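Local coordinates for protein alpha-fucosidase GH29 (PDB 4PSR) that probably hydrolyses alpha-1,6-linked L-fucose from the core N-acetylglucosamine of glycoprotein glycans, and is a GH29 alpha-L-fucosidase with a TIM-barrel fold, at residues G30-W35 with I222-F227; D380-G383 with N387-E390; L552-G555 with G560-K563. All blocks are in the same frame, centred on the assembly; numbering follows the deposited sequence.

Overall arrangement
Contact 1 joins the first and fourth strands across the interior of the eight-stranded TIM barrel and holds the bound fucose, so it is the contact that belongs to the active site. Contact 2 lies on the surface, in the chain leading from the barrel into the following antiparallel sheet; its centre is 25 Å from that of contact 1, and their nearest atoms are about 17 Å apart. Contact 3 is a hairpin close to the C-terminus, with its centre 40 Å from contact 1 and 29 Å from contact 2. The three follow one another along the chain without touching. Contact 2 neighbours the sugar at Asn401 and contact 3 a mannose of another glycan, whereas contact 1 grips the bound monosaccharide.

Contact 1. Residues G30-W35 with I222-F227; sequences GVYWHW and IIWNDF. With FUL (beta-L-fucopyranose), chain M.
Over one face of the Trp224 indole lies the edge of the Tyr32 ring, an edge-to-face pair with CE1 above the middle of the indole. The Tyr32 ring centroid is 5.2 Å from that of the five-membered ring of Trp224, and the planes meet at 50°. The closest approach is Tyr32 OH to Trp224 CZ2, 3.4 Å. The His34 ring presents its edge to the fucose: O4 of the sugar lies near the imidazole plane, 2.7 Å from NE2, in a hydrogen bond, while ND1 is bonded to Asn342.

With CG anti to the backbone N (chi1 180°), Trp224 reaches across the barrel interior, and its NE1 is bonded to Asp303. The C6 methyl of fucose lies 3.7 Å from Tyr32 OH and 4.1 Å from Trp224 CH2. Tyr32 OH is buried with no polar partner in the model and meets carbon atoms of Trp224 and of the fucose instead.

At the anomeric end, Asp226 OD1 accepts from fucose O1 at 2.7 Å and from the Phe227 amide, and forms a salt bridge with Lys272. Asp226 OD2, bonded to His171, lies 2.9 Å from fucose O1. Within this contact the methyl thus packs against hydroxyl and indole, O4 meets a histidine edge, and a carboxylate fixed through both oxygens takes the anomeric end; Glu46, Trp47, His126, His127 and Lys272 complete the fucosidase site.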
loop_
_atom_site.group_PDB
_atom_site.type_symbol
_atom_site.label_atom_id
_atom_site.label_comp_id
_atom_site.label_asym_id
_atom_site.label_seq_id
_atom_site.Cartn_x
_atom_site.Cartn_y
_atom_site.Cartn_z
ATOM N N GLY A 30 3.512 6.159 -3.281
ATOM C CA GLY A 30 2.901 7.345 -2.717
ATOM C C GLY A 30 3.394 7.632 -1.312
ATOM O O GLY A 30 4.080 6.801 -0.698
ATOM N N VAL A 31 3.077 8.817 -0.804
ATOM C CA VAL A 31 3.466 9.227 0.532
ATOM C C VAL A 31 2.295 9.869 1.269
ATOM O O VAL A 31 1.586 10.715 0.745
ATOM C CB VAL A 31 4.669 10.223 0.492
ATOM C CG1 VAL A 31 4.957 10.791 1.875
ATOM C CG2 VAL A 31 5.904 9.540 -0.073
ATOM N N TYR A 32 2.121 9.496 2.531
ATOM C CA TYR A 32 1.169 10.156 3.409
ATOM C C TYR A 32 1.787 10.392 4.777
ATOM O O TYR A 32 2.929 10.022 5.011
ATOM C CB TYR A 32 -0.203 9.449 3.488
ATOM C CG TYR A 32 -0.380 8.145 4.274
ATOM C CD1 TYR A 32 -1.600 7.882 4.877
ATOM C CD2 TYR A 32 0.598 7.177 4.339
ATOM C CE1 TYR A 32 -1.829 6.719 5.546
ATOM C CE2 TYR A 32 0.381 5.986 5.019
ATOM C CZ TYR A 32 -0.833 5.759 5.604
ATOM O OH TYR A 32 -1.034 4.536 6.254
ATOM N N TRP A 33 1.052 11.070 5.649
ATOM C CA TRP A 33 1.611 11.467 6.927
ATOM C C TRP A 33 0.581 11.418 8.047
ATOM O O TRP A 33 -0.482 12.017 7.959
ATOM C CB TRP A 33 2.274 12.870 6.851
ATOM C CG TRP A 33 1.532 13.890 6.065
ATOM C CD1 TRP A 33 0.657 14.826 6.524
ATOM C CD2 TRP A 33 1.674 14.132 4.668
ATOM N NE1 TRP A 33 0.209 15.625 5.486
ATOM C CE2 TRP A 33 0.812 15.197 4.334
ATOM C CE3 TRP A 33 2.396 13.508 3.655
ATOM C CZ2 TRP A 33 0.686 15.664 3.036
ATOM C CZ3 TRP A 33 2.262 13.981 2.357
ATOM C CH2 TRP A 33 1.411 15.035 2.064
ATOM N N HIS A 34 0.967 10.718 9.104
ATOM C CA HIS A 34 0.210 10.703 10.350
ATOM C C HIS A 34 0.647 11.894 11.201
ATOM O O HIS A 34 1.536 11.775 12.039
ATOM C CB HIS A 34 0.455 9.399 11.126
ATOM C CG HIS A 34 -0.274 8.199 10.594
ATOM N ND1 HIS A 34 -0.025 7.631 9.362
ATOM C CD2 HIS A 34 -1.231 7.429 11.171
ATOM C CE1 HIS A 34 -0.811 6.575 9.201
ATOM N NE2 HIS A 34 -1.544 6.430 10.286
ATOM N N TRP A 35 -0.034 13.012 11.011
ATOM C CA TRP A 35 0.277 14.239 11.727
ATOM C C TRP A 35 -1.014 14.847 12.177
ATOM O O TRP A 35 -1.906 15.083 11.370
ATOM C CB TRP A 35 1.012 15.209 10.808
ATOM C CG TRP A 35 1.423 16.504 11.456
ATOM C CD1 TRP A 35 2.258 16.671 12.515
ATOM C CD2 TRP A 35 0.993 17.803 11.067
ATOM N NE1 TRP A 35 2.375 18.005 12.805
ATOM C CE2 TRP A 35 1.610 18.720 11.921
ATOM C CE3 TRP A 35 0.137 18.275 10.068
ATOM C CZ2 TRP A 35 1.422 20.101 11.802
ATOM C CZ3 TRP A 35 -0.044 19.651 9.938
ATOM C CH2 TRP A 35 0.591 20.541 10.805
ATOM N N ILE A 222 -7.856 9.247 -4.197
ATOM C CA ILE A 222 -7.893 8.025 -3.406
ATOM C C ILE A 222 -8.410 8.355 -2.029
ATOM O O ILE A 222 -7.949 9.317 -1.400
ATOM C CB ILE A 222 -6.483 7.391 -3.215
ATOM C CG1 ILE A 222 -5.788 7.077 -4.560
ATOM C CG2 ILE A 222 -6.584 6.116 -2.342
ATOM C CD1 ILE A 222 -4.251 6.983 -4.450
ATOM N N ILE A 223 -9.410 7.610 -1.557
ATOM C CA ILE A 223 -9.804 7.664 -0.141
ATOM C C ILE A 223 -9.380 6.353 0.519
ATOM O O ILE A 223 -9.911 5.264 0.180
ATOM C CB ILE A 223 -11.313 7.918 0.066
ATOM C CG1 ILE A 223 -11.686 9.278 -0.537
ATOM C CG2 ILE A 223 -11.659 7.868 1.554
ATOM C CD1 ILE A 223 -13.187 9.599 -0.438
ATOM N N TRP A 224 -8.432 6.451 1.439
ATOM C CA TRP A 224 -7.879 5.316 2.166
ATOM C C TRP A 224 -8.669 5.192 3.458
ATOM O O TRP A 224 -8.898 6.191 4.146
ATOM C CB TRP A 224 -6.409 5.635 2.409
ATOM C CG TRP A 224 -5.528 4.672 3.151
ATOM C CD1 TRP A 224 -4.484 3.963 2.609
ATOM C CD2 TRP A 224 -5.497 4.397 4.554
ATOM N NE1 TRP A 224 -3.816 3.275 3.582
ATOM C CE2 TRP A 224 -4.416 3.505 4.787
ATOM C CE3 TRP A 224 -6.288 4.794 5.644
ATOM C CZ2 TRP A 224 -4.112 2.997 6.055
ATOM C CZ3 TRP A 224 -5.985 4.279 6.916
ATOM C CH2 TRP A 224 -4.904 3.390 7.101
ATOM N N ASN A 225 -9.110 3.962 3.774
ATOM C CA ASN A 225 -9.888 3.673 4.986
ATOM C C ASN A 225 -9.184 2.710 5.899
ATOM O O ASN A 225 -8.606 1.719 5.429
ATOM C CB ASN A 225 -11.257 3.064 4.662
ATOM C CG ASN A 225 -12.162 4.021 3.963
ATOM O OD1 ASN A 225 -12.950 4.737 4.628
ATOM N ND2 ASN A 225 -12.118 4.032 2.630
ATOM N N ASP A 226 -9.286 2.931 7.203
ATOM C CA ASP A 226 -8.788 1.992 8.190
ATOM C C ASP A 226 -9.882 0.987 8.588
ATOM O O ASP A 226 -10.986 1.050 8.093
ATOM C CB ASP A 226 -8.245 2.744 9.422
ATOM C CG ASP A 226 -7.086 2.039 10.087
ATOM O OD1 ASP A 226 -6.885 0.820 9.798
ATOM O OD2 ASP A 226 -6.387 2.664 10.888
ATOM N N PHE A 227 -9.503 0.087 9.486
ATOM C CA PHE A 227 -10.324 -1.057 9.907
ATOM C C PHE A 227 -11.548 -0.630 10.711
ATOM O O PHE A 227 -11.761 0.557 10.969
ATOM C CB PHE A 227 -9.473 -2.046 10.719
ATOM C CG PHE A 227 -9.266 -1.659 12.151
ATOM C CD1 PHE A 227 -9.949 -2.307 13.160
ATOM C CD2 PHE A 227 -8.391 -0.648 12.513
ATOM C CE1 PHE A 227 -9.774 -1.955 14.502
ATOM C CE2 PHE A 227 -8.213 -0.300 13.854
ATOM C CZ PHE A 227 -8.912 -0.963 14.851
HETATM C C1 FUL M . -3.698 1.005 11.818
HETATM C C2 FUL M . -3.952 2.150 12.777
HETATM O O2 FUL M . -4.547 1.710 14.008
HETATM C C3 FUL M . -2.608 2.782 13.033
HETATM O O3 FUL M . -2.761 3.812 13.984
HETATM C C4 FUL M . -2.100 3.310 11.716
HETATM O O4 FUL M . -2.964 4.345 11.256
HETATM C C5 FUL M . -2.030 2.169 10.709
HETATM C C6 FUL M . -1.602 2.624 9.330
HETATM O O5 FUL M . -3.276 1.492 10.566
HETATM O O1 FUL M . -4.908 0.324 11.610
#

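Contact 2. Residues D380-G383 with N387-E390. With NAG (2-acetamido-2-deoxy-beta-D-glucopyranose), chain E.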
loop_
_atom_site.group_PDB
_atom_site.type_symbol
_atom_site.label_atom_id
_atom_site.label_comp_id
_atom_site.label_asym_id
_atom_site.label_seq_id
_atom_site.Cartn_x
_atom_site.Cartn_y
_atom_site.Cartn_z
ATOM N N ASP A 380 4.934 -12.995 -13.879
ATOM C CA ASP A 380 4.182 -14.048 -13.191
ATOM C C ASP A 380 4.946 -14.616 -12.006
ATOM O O ASP A 380 4.405 -15.398 -11.249
ATOM C CB ASP A 380 3.721 -15.174 -14.124
ATOM C CG ASP A 380 2.676 -14.700 -15.146
ATOM O OD1 ASP A 380 1.731 -13.947 -14.803
ATOM O OD2 ASP A 380 2.829 -15.060 -16.326
ATOM N N ILE A 381 6.218 -14.240 -11.879
ATOM C CA ILE A 381 7.062 -14.629 -10.757
ATOM C C ILE A 381 7.670 -13.342 -10.220
ATOM O O ILE A 381 8.165 -12.537 -11.004
ATOM C CB ILE A 381 8.170 -15.598 -11.233
ATOM C CG1 ILE A 381 7.548 -16.911 -11.744
ATOM C CG2 ILE A 381 9.168 -15.872 -10.096
ATOM C CD1 ILE A 381 8.525 -17.788 -12.518
ATOM N N TYR A 382 7.577 -13.086 -8.916
ATOM C CA TYR A 382 7.949 -11.745 -8.416
ATOM C C TYR A 382 9.456 -11.535 -8.282
ATOM O O TYR A 382 9.937 -10.413 -8.363
ATOM C CB TYR A 382 7.266 -11.383 -7.094
ATOM C CG TYR A 382 7.743 -12.153 -5.922
ATOM C CD1 TYR A 382 8.863 -11.759 -5.216
ATOM C CD2 TYR A 382 7.054 -13.283 -5.510
ATOM C CE1 TYR A 382 9.307 -12.502 -4.115
ATOM C CE2 TYR A 382 7.475 -14.015 -4.446
ATOM C CZ TYR A 382 8.581 -13.625 -3.757
ATOM O OH TYR A 382 8.979 -14.378 -2.678
ATOM N N GLY A 383 10.197 -12.611 -8.042
ATOM C CA GLY A 383 11.605 -12.474 -7.700
ATOM C C GLY A 383 12.255 -13.796 -7.361
ATOM O O GLY A 383 11.622 -14.864 -7.401
ATOM N N ASN A 387 16.565 -13.493 0.595
ATOM C CA ASN A 387 15.968 -12.469 1.457
ATOM C C ASN A 387 14.524 -12.188 1.038
ATOM O O ASN A 387 14.267 -11.672 -0.054
ATOM C CB ASN A 387 16.831 -11.220 1.460
ATOM C CG ASN A 387 18.228 -11.490 2.034
ATOM O OD1 ASN A 387 18.354 -11.881 3.199
ATOM N ND2 ASN A 387 19.264 -11.295 1.233
ATOM N N GLN A 388 13.590 -12.549 1.911
ATOM C CA GLN A 388 12.165 -12.462 1.620
ATOM C C GLN A 388 11.360 -11.848 2.776
ATOM O O GLN A 388 11.888 -11.562 3.864
ATOM C CB GLN A 388 11.632 -13.865 1.303
ATOM C CG GLN A 388 12.380 -14.586 0.155
ATOM C CD GLN A 388 11.972 -14.101 -1.250
ATOM O OE1 GLN A 388 10.919 -13.479 -1.418
ATOM N NE2 GLN A 388 12.798 -14.398 -2.257
ATOM N N VAL A 389 10.081 -11.622 2.496
ATOM C CA VAL A 389 9.106 -11.156 3.476
ATOM C C VAL A 389 8.351 -12.364 4.007
ATOM O O VAL A 389 7.900 -13.211 3.223
ATOM C CB VAL A 389 8.089 -10.179 2.804
ATOM C CG1 VAL A 389 6.824 -9.999 3.656
ATOM C CG2 VAL A 389 8.731 -8.836 2.528
ATOM N N GLU A 390 8.171 -12.454 5.325
ATOM C CA GLU A 390 7.339 -13.544 5.859
ATOM C C GLU A 390 5.822 -13.311 5.790
ATOM O O GLU A 390 5.046 -14.264 5.691
ATOM C CB GLU A 390 7.757 -13.865 7.299
ATOM C CG GLU A 390 9.011 -14.727 7.376
ATOM C CD GLU A 390 8.889 -15.966 6.523
ATOM O OE1 GLU A 390 7.982 -16.807 6.814
ATOM O OE2 GLU A 390 9.665 -16.084 5.540
HETATM C C1 NAG E . 23.230 -11.991 0.998
HETATM C C2 NAG E . 24.628 -12.383 1.449
HETATM C C3 NAG E . 24.711 -13.896 1.598
HETATM C C4 NAG E . 23.614 -14.383 2.534
HETATM C C5 NAG E . 22.249 -13.861 2.082
HETATM C C6 NAG E . 21.148 -14.195 3.061
HETATM C C7 NAG E . 26.565 -11.002 0.828
HETATM C C8 NAG E . 27.505 -10.613 -0.273
HETATM N N2 NAG E . 25.629 -11.900 0.508
HETATM O O3 NAG E . 25.985 -14.254 2.131
HETATM O O4 NAG E . 23.563 -15.803 2.545
HETATM O O5 NAG E . 22.276 -12.435 1.965
HETATM O O6 NAG E . 21.400 -13.615 4.335
HETATM O O7 NAG E . 26.658 -10.532 1.956
#
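Tyr382 and Gln388 account for nearly all of the buried surface, and they meet through a single polar pair. The two side chains approach from opposite directions. Gln388 OE1 arrives at the edge of the phenol, in the ring plane, 2.5 Å from Tyr382 OH and 3.3 Å from Tyr382 CE1. The hydroxyl is assigned as the donor, but the separation is very short and Gln388 was modelled in two conformers, so the exact length is doubtful and the strength of the bond should not be inferred from it. The amide plane stands 73° from the ring plane, so the groups do not stack.

In the conformer given, a bend at chi2 (-78°) turns the Gln388 chain so that OE1 reaches the hydroxyl edge of the phenol. The other end of that amide, NE2, donates to Gly385 O, between the two segments, which would help to fix the flip of the group and leave OE1 directed at the tyrosine.

Asn387 takes no part in the pairing and serves the glycan instead: its ND2 makes a weak, fairly straight bond of 3.3 Å to NAG O5 (163°) and is also bonded to Asp404. This sugar lies beside Asn401, an N-glycosylation site.

In the fold, Tyr382 and Gln388 flank the short edge strand 383-384 of the six-stranded antiparallel sheet, whose first residue, Gly383, belongs to segment 380-383. Tyr382 shares backbone bonding with Phe407 of the neighbouring strand 405-409, Gln388 touches Arg406 of that strand, and Lys335, just beyond helix 322-334, makes a cation-pi contact with the Tyr382 ring.

Contact 3. Residues L552-G555 with G560-K563; sequences LFSG and GESK
The carbonyl oxygen of Glu561 is approached by two groups from segment 552-555: Ser554 N donates a hydrogen bond of 2.9 Å to Glu561 O, and Phe553 CA brings a C-H to the same oxygen at 3.4 Å. Leu552 O is met in the same fashion, by Lys563 N at 2.9 Å and by Ser562 CA at 3.0 Å. Each carbonyl therefore pairs one N-H with one CA-H, the combination expected where antiparallel strands lie close together.

The register follows from these bonds. Leu552 and Lys563 form a hydrogen-bonded pair, linked reciprocally, with Leu552 N to Lys563 O at 2.8 Å and nearly straight (166°). Phe553 and Ser562 are the adjacent non-hydrogen-bonded pair, and their side chains share a face. There Ser562 CB sits over one face of the Phe553 ring, offset toward the rim, in a CH-pi contact 4.1 Å from the ring centroid. Leu552 and Lys563 project on the reverse face, where the extended lysine chain leads its amine away from the leucine.

Toward the turn, Ser554 OG reaches across to segment 560-563, before its strand begins. Set between its backbone N and carbonyl carbon (chi1 53°), OG lies near Glu561 N, which donates a weak bond of 2.9 Å to that OG, bent to 125°. Gly560, at positive phi, carries the backbone past, its CA 3.4 Å from Ser554 OG.

This is the turn end of the beta hairpin formed by strands 548-553 and 562-565. Strand 562-565 is outermost in its four-stranded antiparallel sheet, while strand 548-553 is flanked on its other side by 579-584, whose Ser579 and Val581 touch Phe553. The phenylalanine also touches a mannose of a bound glycan that runs alongside this sheet.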
loop_
_atom_site.group_PDB
_atom_site.type_symbol
_atom_site.label_atom_id
_atom_site.label_comp_id
_atom_site.label_asym_id
_atom_site.label_seq_id
_atom_site.Cartn_x
_atom_site.Cartn_y
_atom_site.Cartn_z
ATOM N N LEU A 552 -7.776 -28.825 -11.484
ATOM C CA LEU A 552 -8.555 -27.877 -12.261
ATOM C C LEU A 552 -9.980 -27.931 -11.785
ATOM O O LEU A 552 -10.521 -29.020 -11.615
ATOM C CB LEU A 552 -8.570 -28.262 -13.748
ATOM C CG LEU A 552 -7.237 -28.507 -14.421
ATOM C CD1 LEU A 552 -7.430 -28.876 -15.895
ATOM C CD2 LEU A 552 -6.401 -27.284 -14.302
ATOM N N PHE A 553 -10.591 -26.767 -11.587
ATOM C CA PHE A 553 -11.993 -26.667 -11.203
ATOM C C PHE A 553 -12.803 -25.961 -12.275
ATOM O O PHE A 553 -12.333 -24.993 -12.867
ATOM C CB PHE A 553 -12.138 -25.853 -9.911
ATOM C CG PHE A 553 -11.668 -26.566 -8.687
ATOM C CD1 PHE A 553 -10.338 -26.517 -8.311
ATOM C CD2 PHE A 553 -12.560 -27.260 -7.893
ATOM C CE1 PHE A 553 -9.908 -27.164 -7.174
ATOM C CE2 PHE A 553 -12.125 -27.908 -6.752
ATOM C CZ PHE A 553 -10.802 -27.860 -6.402
ATOM N N SER A 554 -14.049 -26.381 -12.491
ATOM C CA SER A 554 -14.895 -25.689 -13.465
ATOM C C SER A 554 -15.370 -24.314 -12.990
ATOM O O SER A 554 -15.584 -23.410 -13.790
ATOM C CB SER A 554 -16.114 -26.545 -13.837
ATOM O OG SER A 554 -16.838 -26.968 -12.695
ATOM N N GLY A 555 -15.527 -24.164 -11.681
ATOM C CA GLY A 555 -16.076 -22.958 -11.113
ATOM C C GLY A 555 -15.066 -21.826 -11.015
ATOM O O GLY A 555 -13.853 -22.040 -11.146
ATOM N N GLY A 560 -17.402 -26.804 -8.233
ATOM C CA GLY A 560 -17.779 -27.497 -9.455
ATOM C C GLY A 560 -16.971 -28.757 -9.667
ATOM O O GLY A 560 -16.366 -29.279 -8.734
ATOM N N GLU A 561 -16.967 -29.252 -10.902
ATOM C CA GLU A 561 -16.219 -30.454 -11.240
ATOM C C GLU A 561 -14.725 -30.192 -11.194
ATOM O O GLU A 561 -14.259 -29.114 -11.583
ATOM C CB GLU A 561 -16.631 -30.965 -12.634
ATOM C CG GLU A 561 -18.132 -31.230 -12.769
ATOM C CD GLU A 561 -18.519 -31.789 -14.124
ATOM O OE1 GLU A 561 -17.616 -32.142 -14.912
ATOM O OE2 GLU A 561 -19.737 -31.875 -14.394
ATOM N N SER A 562 -13.980 -31.183 -10.724
ATOM C CA SER A 562 -12.531 -31.059 -10.599
ATOM C C SER A 562 -11.792 -32.227 -11.226
ATOM O O SER A 562 -12.312 -33.338 -11.285
ATOM C CB SER A 562 -12.118 -30.918 -9.131
ATOM O OG SER A 562 -12.404 -32.096 -8.390
ATOM N N LYS A 563 -10.565 -31.954 -11.668
ATOM C CA LYS A 563 -9.720 -32.940 -12.330
ATOM C C LYS A 563 -8.294 -32.750 -11.852
ATOM O O LYS A 563 -7.797 -31.634 -11.878
ATOM C CB LYS A 563 -9.766 -32.734 -13.842
ATOM C CG LYS A 563 -8.975 -33.757 -14.634
ATOM C CD LYS A 563 -9.073 -33.508 -16.133
ATOM C CE LYS A 563 -8.488 -34.680 -16.917
ATOM N NZ LYS A 563 -8.465 -34.430 -18.386
#